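PDB 4PEO: hypothetical protein from Staphylococcus aureus subsp. aureus Mu50, which is an essential cysteine protease that trims the N-terminal nine residues from ribosomal protein bL27 and also processes capsid and scaffold proteins of bacteriophage 80alpha. Local coordinates for residues Met86-Ser89 / Leu90-Ile93. Residues are numbered along the deposited sequence; the frame is centred on the assembly and turned at random. Where two conformers were deposited one is given.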
loop_
_atom_site.group_PDB
_atom_site.type_symbol
_atom_site.label_atom_id
_atom_site.label_comp_id
_atom_site.label_asym_id
_atom_site.label_seq_id
_atom_site.Cartn_x
_atom_site.Cartn_y
_atom_site.Cartn_z
ATOM N N MET B 86 -1.670 -0.308 4.691
ATOM C CA MET B 86 -1.515 -1.721 4.323
ATOM C C MET B 86 -2.756 -2.493 4.785
ATOM O O MET B 86 -3.280 -3.285 4.012
ATOM C CB MET B 86 -0.270 -2.279 5.032
ATOM C CG MET B 86 0.204 -3.631 4.459
ATOM S SD MET B 86 1.504 -4.383 5.556
ATOM C CE MET B 86 0.528 -4.759 6.786
ATOM N N LEU B 87 -3.236 -2.244 6.014
ATOM C CA LEU B 87 -4.419 -2.940 6.554
ATOM C C LEU B 87 -5.691 -2.589 5.803
ATOM O O LEU B 87 -6.451 -3.490 5.442
ATOM C CB LEU B 87 -4.566 -2.717 8.069
ATOM C CG LEU B 87 -3.390 -3.232 8.933
ATOM C CD1 LEU B 87 -3.622 -2.919 10.400
ATOM C CD2 LEU B 87 -3.093 -4.715 8.658
ATOM N N VAL B 88 -5.894 -1.290 5.476
ATOM C CA VAL B 88 -7.049 -0.878 4.668
ATOM C C VAL B 88 -6.986 -1.569 3.291
ATOM O O VAL B 88 -8.019 -2.057 2.792
ATOM C CB VAL B 88 -7.137 0.672 4.559
ATOM C CG1 VAL B 88 -8.174 1.104 3.512
ATOM C CG2 VAL B 88 -7.464 1.288 5.916
ATOM N N SER B 89 -5.768 -1.641 2.692
ATOM C CA SER B 89 -5.591 -2.284 1.388
ATOM C C SER B 89 -5.905 -3.786 1.444
ATOM O O SER B 89 -6.569 -4.306 0.532
ATOM C CB SER B 89 -4.184 -2.049 0.858
ATOM O OG SER B 89 -4.136 -2.399 -0.511
ATOM N N LEU B 90 -5.490 -4.465 2.528
ATOM C CA LEU B 90 -5.755 -5.902 2.721
ATOM C C LEU B 90 -7.241 -6.145 2.974
ATOM O O LEU B 90 -7.810 -7.097 2.427
ATOM C CB LEU B 90 -4.894 -6.468 3.866
ATOM C CG LEU B 90 -3.380 -6.553 3.591
ATOM C CD1 LEU B 90 -2.619 -7.011 4.852
ATOM C CD2 LEU B 90 -3.067 -7.469 2.392
ATOM N N GLN B 91 -7.885 -5.248 3.746
ATOM C CA GLN B 91 -9.344 -5.296 3.990
ATOM C C GLN B 91 -10.106 -5.130 2.671
ATOM O O GLN B 91 -11.143 -5.763 2.490
ATOM C CB GLN B 91 -9.780 -4.193 4.968
ATOM C CG GLN B 91 -9.380 -4.462 6.419
ATOM C CD GLN B 91 -9.674 -3.312 7.363
ATOM O OE1 GLN B 91 -9.839 -2.147 6.965
ATOM N NE2 GLN B 91 -9.725 -3.617 8.650
ATOM N N THR B 92 -9.583 -4.286 1.744
ATOM C CA THR B 92 -10.185 -4.073 0.417
ATOM C C THR B 92 -10.162 -5.393 -0.378
ATOM O O THR B 92 -11.182 -5.765 -0.981
ATOM C CB THR B 92 -9.499 -2.895 -0.314
ATOM O OG1 THR B 92 -9.596 -1.734 0.509
ATOM C CG2 THR B 92 -10.106 -2.628 -1.709
ATOM N N ILE B 93 -9.015 -6.111 -0.348
ATOM C CA ILE B 93 -8.881 -7.430 -1.021
ATOM C C ILE B 93 -9.851 -8.440 -0.382
ATOM O O ILE B 93 -10.570 -9.126 -1.111
ATOM C CB ILE B 93 -7.412 -7.960 -1.001
ATOM C CG1 ILE B 93 -6.442 -6.987 -1.710
ATOM C CG2 ILE B 93 -7.312 -9.378 -1.597
ATOM C CD1 ILE B 93 -4.968 -7.186 -1.319
#
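Thr92 meets Val88 one turn back because its first torsion, chi1 -57°, sets OG1 beside its own backbone N and anti to the carbonyl carbon, which turns the hydroxyl back along the helix. OG1 donates to Val88 O at 2.8 Å. The same oxygen takes the regular helical bond from Thr92 N at 2.9 Å, so one residue grips Val88 O twice. The two donors arrive from opposite faces of the carbonyl plane, and the hydroxyl stands well out of it, 35° above. This is the familiar i to i-4 threonine bond of an alpha-helix, and it fixes the rotation of the Thr92 side chain.

Leu90 makes a comparable backward turn, with CG anti to its carbonyl carbon, but the branch it carries is apolar: CG rests 3.3 Å from Met86 O, while CD1 lies 4.3 Å from Met86 CE and loosely alongside Leu87 CD2. Gln91 also folds back, passing its CG 3.2 Å from Leu87 O, then runs on extended, which brings OE1 to 3.8 Å from Val88 CA. Farther along, Ile93 sends CG1 to 3.5 Å from Ser89 O, the acceptor of its own backbone N-H.

The eight residues span about two turns of helix 77-96, whose faces are divided among different neighbours. Leu87 and Leu90 pack down on the mixed sheet, reaching Ile6 and Val4 of strand 2-8, and Leu90 also touches Leu103 of strand 101-105. Met86 packs against Val40, Leu41 and Ser44 of helix 36-51. Thr92 OG1 has a further hydrogen bond with Asn46 ND2 of the second subunit, whose Ala39 packs against Ser89 and Ile93, placing this part of the helix between its own sheet, helix 36-51 and the dimer partner.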